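Local coordinates for resiniferatoxin-binding, phosphotriesterase-related protein (PDB 3K2G) that probably acts as a zinc-dependent phosphoric ester hydrolase of the phosphotriesterase family, holding two zinc ions in a TIM-barrel active site, at residues L37-P48 / F74-L85. Numbering follows the deposited sequence.
Sequences LQNDCRCWWNPP and FVNKHNIALDDL. With DTV ((2S,3S)-1,4-dimercaptobutane-2,3-diol), chain K.
Asn39 N donates to Leu82 O (3.0 Å, N-H...O 157°) and Cys41 N to Ile80 O (3.1 Å), within a short, loosely bonded antiparallel pairing of 39-41 against 80-82. Both segments belong to the excursion that follows the metal-binding His34 and His36 in this TIM-barrel protein of the phosphotriesterase family. They contribute Asp40, Cys41, Trp44 and Phe74 to the DTV pocket, placed near the zinc ions by DTV's hydrogen bond to zinc-binding Tyr136. Asn39 turns CG between its backbone N and carbonyl carbon (chi1 72°), which brings OD1 back to Leu82 N at 3.0 Å, nearly in line with the amide C=O; its ND2 is held by Phe306 O, fixing the amide at both ends. Ile80 CD1 packs on Trp45 CB at 3.6 Å. The Trp45 indole is gripped at edge and face. Val75 O accepts from NE1 at 2.9 Å and lies near the ring plane, while Lys77, its last three torsions all anti, passes straight over one face, with CE 3.5 Å from the centroid of the six-membered ring and NZ in cation-pi range; Pro47 CA sits over the opposite face. Asn46 N adds a nearly straight bond to Phe74 O (172°). On the pocket side, the Trp44 ring lies with one face against DTV C2, Phe74 CZ meets DTV O2 at its ring edge from another direction, and Cys41 SG is disulfide-bonded to DTV S4 at 2.0 Å.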
ATOM      1  N   LEU B  37     -23.018 -22.319 -21.814  1.00 18.99           N
ATOM      2  CA  LEU B  37     -23.504 -22.212 -23.183  1.00 19.47           C
ATOM      3  C   LEU B  37     -25.021 -22.116 -23.225  1.00 19.80           C
ATOM      4  O   LEU B  37     -25.592 -21.534 -24.145  1.00 18.73           O
ATOM      5  CB  LEU B  37     -23.009 -23.408 -23.994  1.00 18.51           C
ATOM      6  CG  LEU B  37     -21.481 -23.501 -23.938  1.00 19.43           C
ATOM      7  CD1 LEU B  37     -20.990 -24.636 -24.817  1.00 19.53           C
ATOM      8  CD2 LEU B  37     -20.878 -22.178 -24.386  1.00 19.29           C
ATOM      9  N   GLN B  38     -25.649 -22.693 -22.208  1.00 20.21           N
ATOM     10  CA  GLN B  38     -27.097 -22.699 -22.030  1.00 22.03           C
ATOM     11  C   GLN B  38     -27.301 -22.848 -20.525  1.00 23.13           C
ATOM     12  O   GLN B  38     -26.572 -23.595 -19.883  1.00 23.46           O
ATOM     13  CB  GLN B  38     -27.729 -23.909 -22.730  1.00 22.08           C
ATOM     14  CG  GLN B  38     -27.710 -23.893 -24.251  1.00 21.74           C
ATOM     15  CD  GLN B  38     -28.638 -22.845 -24.832  1.00 23.85           C
ATOM     16  OE1 GLN B  38     -28.258 -21.685 -25.002  1.00 25.01           O
ATOM     17  NE2 GLN B  38     -29.869 -23.244 -25.121  1.00 21.88           N
ATOM     18  N   ASN B  39     -28.270 -22.149 -19.951  1.00 24.07           N
ATOM     19  CA  ASN B  39     -28.515 -22.284 -18.519  1.00 25.44           C
ATOM     20  C   ASN B  39     -29.830 -21.640 -18.113  1.00 26.88           C
ATOM     21  O   ASN B  39     -30.537 -21.070 -18.941  1.00 25.82           O
ATOM     22  CB  ASN B  39     -27.369 -21.662 -17.708  1.00 26.12           C
ATOM     23  CG  ASN B  39     -27.368 -20.144 -17.761  1.00 26.94           C
ATOM     24  OD1 ASN B  39     -28.167 -19.534 -18.475  1.00 25.71           O
ATOM     25  ND2 ASN B  39     -26.461 -19.526 -17.010  1.00 22.96           N
ATOM     26  N   ASP B  40     -30.142 -21.731 -16.826  1.00 29.39           N
ATOM     27  CA  ASP B  40     -31.369 -21.160 -16.285  1.00 32.29           C
ATOM     28  C   ASP B  40     -31.100 -20.555 -14.905  1.00 33.01           C
ATOM     29  O   ASP B  40     -30.849 -21.275 -13.940  1.00 32.96           O
ATOM     30  CB  ASP B  40     -32.445 -22.248 -16.202  1.00 34.78           C
ATOM     31  CG  ASP B  40     -33.727 -21.754 -15.563  1.00 37.45           C
ATOM     32  OD1 ASP B  40     -34.207 -20.668 -15.953  1.00 37.31           O
ATOM     33  OD2 ASP B  40     -34.255 -22.459 -14.675  1.00 39.93           O
ATOM     34  N   CYS B  41     -31.158 -19.226 -14.824  1.00 33.54           N
ATOM     35  CA  CYS B  41     -30.901 -18.510 -13.574  1.00 35.09           C
ATOM     36  C   CYS B  41     -32.126 -17.747 -13.072  1.00 37.05           C
ATOM     37  O   CYS B  41     -31.996 -16.790 -12.308  1.00 35.89           O
ATOM     38  CB  CYS B  41     -29.752 -17.521 -13.775  1.00 34.16           C
ATOM     39  SG  CYS B  41     -28.164 -18.291 -14.152  1.00 35.28           S
ATOM     40  N   ARG B  42     -33.311 -18.171 -13.493  1.00 39.71           N
ATOM     41  CA  ARG B  42     -34.550 -17.512 -13.087  1.00 42.61           C
ATOM     42  C   ARG B  42     -34.767 -17.467 -11.571  1.00 43.50           C
ATOM     43  O   ARG B  42     -35.446 -16.575 -11.065  1.00 43.15           O
ATOM     44  CB  ARG B  42     -35.747 -18.194 -13.756  1.00 44.66           C
ATOM     45  CG  ARG B  42     -35.725 -18.122 -15.276  1.00 48.02           C
ATOM     46  CD  ARG B  42     -37.004 -18.688 -15.878  1.00 51.84           C
ATOM     47  NE  ARG B  42     -38.198 -17.985 -15.403  1.00 55.58           N
ATOM     48  CZ  ARG B  42     -38.437 -16.689 -15.593  1.00 57.30           C
ATOM     49  NH1 ARG B  42     -37.565 -15.935 -16.254  1.00 57.86           N
ATOM     50  NH2 ARG B  42     -39.552 -16.143 -15.122  1.00 57.87           N
ATOM     51  N   CYS B  43     -34.192 -18.421 -10.848  1.00 44.42           N
ATOM     52  CA  CYS B  43     -34.346 -18.460  -9.398  1.00 46.01           C
ATOM     53  C   CYS B  43     -33.489 -17.406  -8.699  1.00 45.51           C
ATOM     54  O   CYS B  43     -33.402 -17.376  -7.473  1.00 46.32           O
ATOM     55  CB  CYS B  43     -34.000 -19.856  -8.873  1.00 47.77           C
ATOM     56  SG  CYS B  43     -32.519 -20.571  -9.613  1.00 54.37           S
ATOM     57  N   TRP B  44     -32.859 -16.539  -9.488  1.00 44.17           N
ATOM     58  CA  TRP B  44     -32.016 -15.478  -8.946  1.00 42.14           C
ATOM     59  C   TRP B  44     -32.516 -14.091  -9.342  1.00 40.32           C
ATOM     60  O   TRP B  44     -31.810 -13.090  -9.188  1.00 38.33           O
ATOM     61  CB  TRP B  44     -30.564 -15.670  -9.399  1.00 43.20           C
ATOM     62  CG  TRP B  44     -29.747 -16.439  -8.402  1.00 44.69           C
ATOM     63  CD1 TRP B  44     -29.242 -15.968  -7.222  1.00 44.67           C
ATOM     64  CD2 TRP B  44     -29.406 -17.830  -8.456  1.00 44.59           C
ATOM     65  NE1 TRP B  44     -28.613 -16.979  -6.538  1.00 45.65           N
ATOM     66  CE2 TRP B  44     -28.700 -18.134  -7.270  1.00 45.21           C
ATOM     67  CE3 TRP B  44     -29.635 -18.851  -9.388  1.00 45.08           C
ATOM     68  CZ2 TRP B  44     -28.215 -19.416  -6.993  1.00 45.85           C
ATOM     69  CZ3 TRP B  44     -29.153 -20.133  -9.110  1.00 45.72           C
ATOM     70  CH2 TRP B  44     -28.452 -20.401  -7.920  1.00 46.23           C
ATOM     71  N   TRP B  45     -33.742 -14.042  -9.851  1.00 39.01           N
ATOM     72  CA  TRP B  45     -34.352 -12.783 -10.248  1.00 38.44           C
ATOM     73  C   TRP B  45     -34.394 -11.855  -9.037  1.00 37.12           C
ATOM     74  O   TRP B  45     -34.730 -12.278  -7.930  1.00 34.72           O
ATOM     75  CB  TRP B  45     -35.767 -13.032 -10.783  1.00 38.84           C
ATOM     76  CG  TRP B  45     -36.507 -11.784 -11.146  1.00 40.43           C
ATOM     77  CD1 TRP B  45     -36.061 -10.765 -11.939  1.00 40.70           C
ATOM     78  CD2 TRP B  45     -37.832 -11.424 -10.736  1.00 40.61           C
ATOM     79  NE1 TRP B  45     -37.024  -9.790 -12.045  1.00 40.71           N
ATOM     80  CE2 TRP B  45     -38.120 -10.168 -11.316  1.00 41.43           C
ATOM     81  CE3 TRP B  45     -38.801 -12.039  -9.933  1.00 40.95           C
ATOM     82  CZ2 TRP B  45     -39.343  -9.516 -11.120  1.00 42.12           C
ATOM     83  CZ3 TRP B  45     -40.018 -11.390  -9.737  1.00 41.83           C
ATOM     84  CH2 TRP B  45     -40.276 -10.138 -10.328  1.00 42.23           C
ATOM     85  N   ASN B  46     -34.026 -10.597  -9.251  1.00 36.05           N
ATOM     86  CA  ASN B  46     -34.021  -9.603  -8.187  1.00 36.53           C
ATOM     87  C   ASN B  46     -35.129  -8.596  -8.469  1.00 37.77           C
ATOM     88  O   ASN B  46     -34.892  -7.541  -9.056  1.00 36.69           O
ATOM     89  CB  ASN B  46     -32.658  -8.902  -8.130  1.00 34.45           C
ATOM     90  CG  ASN B  46     -32.589  -7.836  -7.056  1.00 34.28           C
ATOM     91  OD1 ASN B  46     -32.987  -8.060  -5.915  1.00 32.20           O
ATOM     92  ND2 ASN B  46     -32.068  -6.669  -7.413  1.00 33.02           N
ATOM     93  N   PRO B  47     -36.362  -8.914  -8.047  1.00 39.32           N
ATOM     94  CA  PRO B  47     -37.510  -8.031  -8.265  1.00 40.52           C
ATOM     95  C   PRO B  47     -37.252  -6.606  -7.796  1.00 41.78           C
ATOM     96  O   PRO B  47     -36.806  -6.381  -6.669  1.00 40.88           O
ATOM     97  CB  PRO B  47     -38.625  -8.715  -7.476  1.00 41.27           C
ATOM     98  CG  PRO B  47     -37.881  -9.373  -6.355  1.00 40.47           C
ATOM     99  CD  PRO B  47     -36.703  -9.977  -7.084  1.00 40.30           C
ATOM    100  N   PRO B  48     -37.517  -5.622  -8.666  1.00 43.32           N
ATOM    101  CA  PRO B  48     -37.310  -4.213  -8.326  1.00 45.51           C
ATOM    102  C   PRO B  48     -38.366  -3.736  -7.339  1.00 47.86           C
ATOM    103  O   PRO B  48     -39.540  -3.616  -7.688  1.00 49.04           O
ATOM    104  CB  PRO B  48     -37.427  -3.518  -9.677  1.00 44.87           C
ATOM    105  CG  PRO B  48     -38.460  -4.352 -10.375  1.00 44.25           C
ATOM    106  CD  PRO B  48     -38.010  -5.761 -10.049  1.00 43.55           C
ATOM    107  N   PHE B  74     -29.689  -8.870 -12.459  1.00 24.07           N
ATOM    108  CA  PHE B  74     -30.765  -9.770 -12.065  1.00 26.32           C
ATOM    109  C   PHE B  74     -32.153  -9.161 -11.980  1.00 26.71           C
ATOM    110  O   PHE B  74     -33.092  -9.824 -11.543  1.00 26.66           O
ATOM    111  CB  PHE B  74     -30.425 -10.435 -10.733  1.00 28.00           C
ATOM    112  CG  PHE B  74     -29.235 -11.345 -10.803  1.00 30.46           C
ATOM    113  CD1 PHE B  74     -29.113 -12.273 -11.833  1.00 31.07           C
ATOM    114  CD2 PHE B  74     -28.261 -11.305  -9.817  1.00 30.91           C
ATOM    115  CE1 PHE B  74     -28.031 -13.147 -11.880  1.00 32.59           C
ATOM    116  CE2 PHE B  74     -27.175 -12.175  -9.855  1.00 32.73           C
ATOM    117  CZ  PHE B  74     -27.062 -13.100 -10.886  1.00 32.04           C
ATOM    118  N   VAL B  75     -32.292  -7.907 -12.394  1.00 27.10           N
ATOM    119  CA  VAL B  75     -33.595  -7.254 -12.356  1.00 27.21           C
ATOM    120  C   VAL B  75     -34.437  -7.669 -13.560  1.00 27.46           C
ATOM    121  O   VAL B  75     -35.665  -7.672 -13.490  1.00 27.70           O
ATOM    122  CB  VAL B  75     -33.466  -5.711 -12.387  1.00 26.16           C
ATOM    123  CG1 VAL B  75     -33.051  -5.249 -13.770  1.00 27.23           C
ATOM    124  CG2 VAL B  75     -34.786  -5.070 -11.999  1.00 27.95           C
ATOM    125  N   ASN B  76     -33.762  -8.031 -14.650  1.00 26.51           N
ATOM    126  CA  ASN B  76     -34.414  -8.403 -15.908  1.00 26.60           C
ATOM    127  C   ASN B  76     -34.657  -9.902 -16.076  1.00 27.02           C
ATOM    128  O   ASN B  76     -33.714 -10.692 -16.116  1.00 25.17           O
ATOM    129  CB  ASN B  76     -33.565  -7.897 -17.084  1.00 27.07           C
ATOM    130  CG  ASN B  76     -34.349  -7.792 -18.379  1.00 27.82           C
ATOM    131  OD1 ASN B  76     -35.116  -6.847 -18.578  1.00 29.10           O
ATOM    132  ND2 ASN B  76     -34.164  -8.763 -19.264  1.00 25.61           N
ATOM    133  N   LYS B  77     -35.926 -10.289 -16.198  1.00 27.55           N
ATOM    134  CA  LYS B  77     -36.288 -11.694 -16.369  1.00 28.75           C
ATOM    135  C   LYS B  77     -35.767 -12.289 -17.677  1.00 26.83           C
ATOM    136  O   LYS B  77     -35.354 -13.446 -17.719  1.00 27.82           O
ATOM    137  CB  LYS B  77     -37.814 -11.864 -16.315  1.00 29.77           C
ATOM    138  CG  LYS B  77     -38.427 -11.619 -14.949  1.00 33.81           C
ATOM    139  CD  LYS B  77     -39.938 -11.813 -14.984  1.00 36.33           C
ATOM    140  CE  LYS B  77     -40.559 -11.581 -13.616  1.00 37.55           C
ATOM    141  NZ  LYS B  77     -42.036 -11.775 -13.641  1.00 39.03           N
ATOM    142  N   HIS B  78     -35.791 -11.495 -18.740  1.00 25.66           N
ATOM    143  CA  HIS B  78     -35.338 -11.944 -20.055  1.00 25.26           C
ATOM    144  C   HIS B  78     -33.835 -12.221 -20.092  1.00 26.27           C
ATOM    145  O   HIS B  78     -33.358 -13.035 -20.884  1.00 25.73           O
ATOM    146  CB  HIS B  78     -35.686 -10.878 -21.101  1.00 26.17           C
ATOM    147  CG  HIS B  78     -35.191 -11.189 -22.480  1.00 25.59           C
ATOM    148  ND1 HIS B  78     -35.534 -12.342 -23.155  1.00 27.95           N
ATOM    149  CD2 HIS B  78     -34.404 -10.481 -23.324  1.00 26.28           C
ATOM    150  CE1 HIS B  78     -34.982 -12.329 -24.355  1.00 26.72           C
ATOM    151  NE2 HIS B  78     -34.290 -11.211 -24.483  1.00 28.14           N
ATOM    152  N   ASN B  79     -33.103 -11.545 -19.215  1.00 24.90           N
ATOM    153  CA  ASN B  79     -31.649 -11.653 -19.137  1.00 25.22           C
ATOM    154  C   ASN B  79     -31.120 -12.914 -18.454  1.00 24.82           C
ATOM    155  O   ASN B  79     -30.125 -13.491 -18.887  1.00 24.83           O
ATOM    156  CB  ASN B  79     -31.114 -10.416 -18.405  1.00 23.43           C
ATOM    157  CG  ASN B  79     -29.599 -10.370 -18.335  1.00 22.30           C
ATOM    158  OD1 ASN B  79     -28.911 -10.496 -19.345  1.00 15.92           O
ATOM    159  ND2 ASN B  79     -29.072 -10.168 -17.135  1.00 24.28           N
ATOM    160  N   ILE B  80     -31.799 -13.340 -17.396  1.00 25.13           N
ATOM    161  CA  ILE B  80     -31.362 -14.483 -16.608  1.00 26.41           C
ATOM    162  C   ILE B  80     -31.663 -15.892 -17.116  1.00 27.11           C
ATOM    163  O   ILE B  80     -32.178 -16.735 -16.382  1.00 27.85           O
ATOM    164  CB  ILE B  80     -31.871 -14.342 -15.154  1.00 27.07           C
ATOM    165  CG1 ILE B  80     -33.397 -14.269 -15.132  1.00 26.35           C
ATOM    166  CG2 ILE B  80     -31.285 -13.079 -14.527  1.00 25.26           C
ATOM    167  CD1 ILE B  80     -33.975 -14.050 -13.743  1.00 27.74           C
ATOM    168  N   ALA B  81     -31.323 -16.143 -18.372  1.00 26.72           N
ATOM    169  CA  ALA B  81     -31.502 -17.457 -18.968  1.00 25.78           C
ATOM    170  C   ALA B  81     -30.932 -17.486 -20.376  1.00 24.42           C
ATOM    171  O   ALA B  81     -31.345 -16.720 -21.246  1.00 24.60           O
ATOM    172  CB  ALA B  81     -32.982 -17.851 -18.985  1.00 27.26           C
ATOM    173  N   LEU B  82     -29.954 -18.361 -20.581  1.00 23.48           N
ATOM    174  CA  LEU B  82     -29.337 -18.534 -21.884  1.00 22.65           C
ATOM    175  C   LEU B  82     -30.109 -19.714 -22.472  1.00 23.37           C
ATOM    176  O   LEU B  82     -29.842 -20.874 -22.147  1.00 20.66           O
ATOM    177  CB  LEU B  82     -27.846 -18.865 -21.727  1.00 23.66           C
ATOM    178  CG  LEU B  82     -26.965 -17.745 -21.149  1.00 22.63           C
ATOM    179  CD1 LEU B  82     -25.553 -18.258 -20.897  1.00 20.96           C
ATOM    180  CD2 LEU B  82     -26.926 -16.580 -22.128  1.00 22.05           C
ATOM    181  N   ASP B  83     -31.078 -19.393 -23.325  1.00 24.04           N
ATOM    182  CA  ASP B  83     -31.948 -20.394 -23.928  1.00 24.55           C
ATOM    183  C   ASP B  83     -32.027 -20.419 -25.449  1.00 25.60           C
ATOM    184  O   ASP B  83     -32.829 -21.166 -26.006  1.00 23.16           O
ATOM    185  CB  ASP B  83     -33.361 -20.231 -23.373  1.00 25.99           C
ATOM    186  CG  ASP B  83     -33.855 -18.797 -23.456  1.00 25.62           C
ATOM    187  OD1 ASP B  83     -33.318 -18.025 -24.276  1.00 22.85           O
ATOM    188  OD2 ASP B  83     -34.786 -18.445 -22.706  1.00 29.32           O
ATOM    189  N   ASP B  84     -31.227 -19.607 -26.129  1.00 26.29           N
ATOM    190  CA  ASP B  84     -31.257 -19.623 -27.587  1.00 26.80           C
ATOM    191  C   ASP B  84     -30.042 -20.379 -28.094  1.00 26.33           C
ATOM    192  O   ASP B  84     -28.934 -19.847 -28.136  1.00 23.55           O
ATOM    193  CB  ASP B  84     -31.258 -18.209 -28.168  1.00 28.31           C
ATOM    194  CG  ASP B  84     -31.546 -18.204 -29.660  1.00 30.67           C
ATOM    195  OD1 ASP B  84     -30.798 -18.863 -30.415  1.00 29.04           O
ATOM    196  OD2 ASP B  84     -32.525 -17.550 -30.077  1.00 32.28           O
ATOM    197  N   LEU B  85     -30.266 -21.625 -28.497  1.00 26.50           N
ATOM    198  CA  LEU B  85     -29.194 -22.483 -28.973  1.00 26.45           C
ATOM    199  C   LEU B  85     -28.500 -21.966 -30.225  1.00 26.35           C
ATOM    200  O   LEU B  85     -27.278 -22.081 -30.359  1.00 24.57           O
ATOM    201  CB  LEU B  85     -29.738 -23.891 -29.219  1.00 28.62           C
ATOM    202  CG  LEU B  85     -28.729 -25.039 -29.183  1.00 29.79           C
ATOM    203  CD1 LEU B  85     -27.899 -24.974 -27.910  1.00 29.96           C
ATOM    204  CD2 LEU B  85     -29.483 -26.356 -29.258  1.00 32.09           C
TER
HETATM  205  S1  DTV K 402     -24.488 -16.296  -7.365  1.00 45.30           S
HETATM  206  C1  DTV K 402     -24.701 -17.611  -8.662  1.00 42.25           C
HETATM  207  C2  DTV K 402     -25.633 -17.199  -9.802  1.00 41.69           C
HETATM  208  O2  DTV K 402     -25.074 -16.059 -10.436  1.00 41.22           O
HETATM  209  C3  DTV K 402     -25.772 -18.339 -10.827  1.00 41.08           C
HETATM  210  O3  DTV K 402     -24.513 -18.620 -11.391  1.00 41.15           O
HETATM  211  C4  DTV K 402     -26.728 -17.986 -11.967  1.00 39.95           C
HETATM  212  S4  DTV K 402     -27.685 -19.418 -12.530  1.00 39.58           S